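PDB 3DLU: signal recognition particle 19 kDa protein from Pyrococcus furiosus, which probably binds directly to 7S RNA and mediates binding of SRP54 in the signal recognition particle, which delivers nascent membrane proteins to the cytoplasmic membrane. Local coordinates for residues V38-E43 with K86-K91. Residues are numbered along the deposited sequence; the frame is centred on the assembly and turned at random.
Sequences VRAAEE and KLIAQK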
ATOM      1  N   VAL A  38       2.990  -4.281 -15.421  1.00 13.35           N
ATOM      2  CA  VAL A  38       2.748  -2.935 -15.920  1.00 15.22           C
ATOM      3  C   VAL A  38       3.388  -2.767 -17.300  1.00 15.41           C
ATOM      4  O   VAL A  38       2.763  -2.251 -18.229  1.00 14.34           O
ATOM      5  CB  VAL A  38       3.265  -1.860 -14.953  1.00 18.05           C
ATOM      6  CG1 VAL A  38       3.284  -0.484 -15.636  1.00 17.90           C
ATOM      7  CG2 VAL A  38       2.411  -1.829 -13.693  1.00 17.93           C
ATOM      8  N   ARG A  39       4.628  -3.221 -17.429  1.00 14.26           N
ATOM      9  CA  ARG A  39       5.318  -3.147 -18.713  1.00 18.19           C
ATOM     10  C   ARG A  39       4.554  -3.894 -19.803  1.00 19.38           C
ATOM     11  O   ARG A  39       4.392  -3.379 -20.915  1.00 14.85           O
ATOM     12  CB  ARG A  39       6.747  -3.688 -18.609  1.00 14.56           C
ATOM     13  CG  ARG A  39       7.514  -3.540 -19.908  1.00 19.15           C
ATOM     14  CD  ARG A  39       8.882  -4.196 -19.820  1.00 25.24           C
ATOM     15  NE  ARG A  39       9.501  -4.285 -21.140  1.00 30.21           N
ATOM     16  CZ  ARG A  39      10.629  -4.936 -21.402  1.00 38.75           C
ATOM     17  NH1 ARG A  39      11.271  -5.570 -20.431  1.00 24.38           N
ATOM     18  NH2 ARG A  39      11.113  -4.954 -22.637  1.00 47.52           N
ATOM     19  N   ALA A  40       4.104  -5.113 -19.489  1.00 13.48           N
ATOM     20  CA  ALA A  40       3.302  -5.910 -20.425  1.00 17.05           C
ATOM     21  C   ALA A  40       1.999  -5.219 -20.823  1.00 17.48           C
ATOM     22  O   ALA A  40       1.643  -5.191 -22.000  1.00 15.83           O
ATOM     23  CB  ALA A  40       3.008  -7.299 -19.835  1.00 14.79           C
ATOM     24  N   ALA A  41       1.284  -4.677 -19.840  1.00 13.68           N
ATOM     25  CA  ALA A  41       0.006  -4.006 -20.099  1.00 15.67           C
ATOM     26  C   ALA A  41       0.194  -2.842 -21.067  1.00 15.63           C
ATOM     27  O   ALA A  41      -0.590  -2.665 -21.990  1.00 17.69           O
ATOM     28  CB  ALA A  41      -0.633  -3.522 -18.788  1.00 12.28           C
ATOM     29  N   GLU A  42       1.248  -2.066 -20.844  1.00 15.48           N
ATOM     30  CA  GLU A  42       1.539  -0.904 -21.675  1.00 21.47           C
ATOM     31  C   GLU A  42       1.875  -1.354 -23.092  1.00 23.66           C
ATOM     32  O   GLU A  42       1.369  -0.801 -24.069  1.00 20.03           O
ATOM     33  CB  GLU A  42       2.683  -0.101 -21.068  1.00 18.93           C
ATOM     34  CG  GLU A  42       2.282   0.657 -19.793  1.00 28.40           C
ATOM     35  CD  GLU A  42       3.472   1.264 -19.067  1.00 49.79           C
ATOM     36  OE1 GLU A  42       4.623   0.879 -19.375  1.00 53.29           O
ATOM     37  OE2 GLU A  42       3.253   2.120 -18.182  1.00 55.03           O
ATOM     38  N   GLU A  43       2.708  -2.382 -23.207  1.00 17.85           N
ATOM     39  CA  GLU A  43       3.031  -2.908 -24.523  1.00 17.33           C
ATOM     40  C   GLU A  43       1.796  -3.437 -25.249  1.00 19.43           C
ATOM     41  O   GLU A  43       1.711  -3.338 -26.477  1.00 20.69           O
ATOM     42  CB  GLU A  43       4.131  -3.975 -24.456  1.00 24.13           C
ATOM     43  CG  GLU A  43       5.532  -3.398 -24.356  1.00 57.78           C
ATOM     44  CD  GLU A  43       6.552  -4.189 -25.165  1.00 82.04           C
ATOM     45  OE1 GLU A  43       6.139  -5.090 -25.934  1.00 60.65           O
ATOM     46  OE2 GLU A  43       7.764  -3.906 -25.035  1.00 76.35           O
ATOM     47  N   LYS A  86      -3.883 -13.883 -19.844  1.00 12.33           N
ATOM     48  CA  LYS A  86      -3.079 -14.730 -20.742  1.00 13.40           C
ATOM     49  C   LYS A  86      -2.154 -13.884 -21.632  1.00 15.13           C
ATOM     50  O   LYS A  86      -0.968 -14.196 -21.797  1.00 15.23           O
ATOM     51  CB  LYS A  86      -3.981 -15.624 -21.599  1.00 17.75           C
ATOM     52  CG  LYS A  86      -4.716 -16.714 -20.799  1.00 19.56           C
ATOM     53  CD  LYS A  86      -5.812 -17.356 -21.645  1.00 21.87           C
ATOM     54  CE  LYS A  86      -6.622 -18.352 -20.835  1.00 26.80           C
ATOM     55  NZ  LYS A  86      -7.839 -18.777 -21.572  1.00 55.91           N
ATOM     56  N   LEU A  87      -2.687 -12.803 -22.200  1.00 11.76           N
ATOM     57  CA  LEU A  87      -1.885 -11.929 -23.047  1.00 16.32           C
ATOM     58  C   LEU A  87      -0.726 -11.344 -22.255  1.00 12.67           C
ATOM     59  O   LEU A  87       0.397 -11.249 -22.751  1.00 14.40           O
ATOM     60  CB  LEU A  87      -2.739 -10.790 -23.609  1.00 14.59           C
ATOM     61  CG  LEU A  87      -3.744 -11.193 -24.687  1.00 17.73           C
ATOM     62  CD1 LEU A  87      -4.746 -10.060 -24.886  1.00 15.59           C
ATOM     63  CD2 LEU A  87      -2.987 -11.495 -25.978  1.00 23.53           C
ATOM     64  N   ILE A  88      -1.013 -10.931 -21.022  1.00 16.00           N
ATOM     65  CA  ILE A  88       0.003 -10.342 -20.161  1.00  9.95           C
ATOM     66  C   ILE A  88       1.095 -11.358 -19.825  1.00 17.41           C
ATOM     67  O   ILE A  88       2.287 -11.052 -19.932  1.00 13.90           O
ATOM     68  CB  ILE A  88      -0.625  -9.789 -18.871  1.00 11.93           C
ATOM     69  CG1 ILE A  88      -1.388  -8.509 -19.192  1.00 11.98           C
ATOM     70  CG2 ILE A  88       0.448  -9.507 -17.808  1.00 10.40           C
ATOM     71  CD1 ILE A  88      -2.234  -7.997 -18.022  1.00 14.70           C
ATOM     72  N   ALA A  89       0.681 -12.563 -19.435  1.00 15.50           N
ATOM     73  CA  ALA A  89       1.634 -13.622 -19.101  1.00 11.09           C
ATOM     74  C   ALA A  89       2.563 -13.919 -20.284  1.00 11.17           C
ATOM     75  O   ALA A  89       3.798 -13.982 -20.131  1.00 14.29           O
ATOM     76  CB  ALA A  89       0.892 -14.894 -18.658  1.00 13.51           C
ATOM     77  N   GLN A  90       1.980 -14.075 -21.468  1.00 16.79           N
ATOM     78  CA  GLN A  90       2.775 -14.420 -22.641  1.00 15.37           C
ATOM     79  C   GLN A  90       3.703 -13.272 -23.048  1.00 18.46           C
ATOM     80  O   GLN A  90       4.817 -13.503 -23.516  1.00 18.80           O
ATOM     81  CB  GLN A  90       1.886 -14.895 -23.794  1.00 23.29           C
ATOM     82  CG  GLN A  90       2.657 -15.415 -25.024  1.00 23.91           C
ATOM     83  CD  GLN A  90       3.616 -16.576 -24.727  1.00 24.95           C
ATOM     84  OE1 GLN A  90       3.541 -17.222 -23.684  1.00 21.29           O
ATOM     85  NE2 GLN A  90       4.512 -16.845 -25.666  1.00 23.92           N
ATOM     86  N   LYS A  91       3.264 -12.036 -22.827  1.00 14.25           N
ATOM     87  CA  LYS A  91       4.111 -10.884 -23.090  1.00 13.21           C
ATOM     88  C   LYS A  91       5.302 -10.841 -22.122  1.00 13.15           C
ATOM     89  O   LYS A  91       6.426 -10.512 -22.519  1.00 13.48           O
ATOM     90  CB  LYS A  91       3.289  -9.595 -23.005  1.00 12.99           C
ATOM     91  CG  LYS A  91       4.103  -8.331 -23.191  1.00 20.87           C
ATOM     92  CD  LYS A  91       4.673  -8.238 -24.599  1.00 32.20           C
ATOM     93  CE  LYS A  91       3.603  -8.497 -25.642  1.00 25.87           C
ATOM     94  NZ  LYS A  91       4.138  -8.199 -27.007  1.00 35.77           N
TER
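Ala40 directs its methyl group toward helix 81-100, where it settles between Ile88 and Lys91, residues one helical turn apart. Its CB lies 3.7 Å from Lys91 CG and also touches the backbone carbonyl oxygen of Ile88. Beside that oxygen the branch methyl Ile88 CG2 comes to 3.9 Å from Ala40 CB. With only a methyl at this position, the axes of the two short segments pass 8.8 Å apart at 110°, and the CA atoms of Ala40 and Ile88 are separated by 5.5 Å. Lys91 leaves its helix with CG anti to the backbone N (chi1 177°), which brings CG over Ala40. The chain then bends at both chi2 and chi3 and runs across the Glu43 side chain at roughly a right angle. Glu43 OE1 meets the lysine through the methylene CD, at 3.7 Å, as well as through the ammonium group, at 3.8 Å from NZ, a long salt bridge. The same NZ also pairs with Glu94, one turn further along helix 81-100. Toward the interior, Ile88 and Ala41 both touch Leu75 of strand 68-76, joining the two helices to the sheet of this SRP19 fold. The contact is thus apolar at its buried side and weakly ionic at its exposed side, where Lys91 contributes methylenes to the packing while its ammonium group, bridged to Glu94 within its own helix, probably adds only a modest attraction to Glu43.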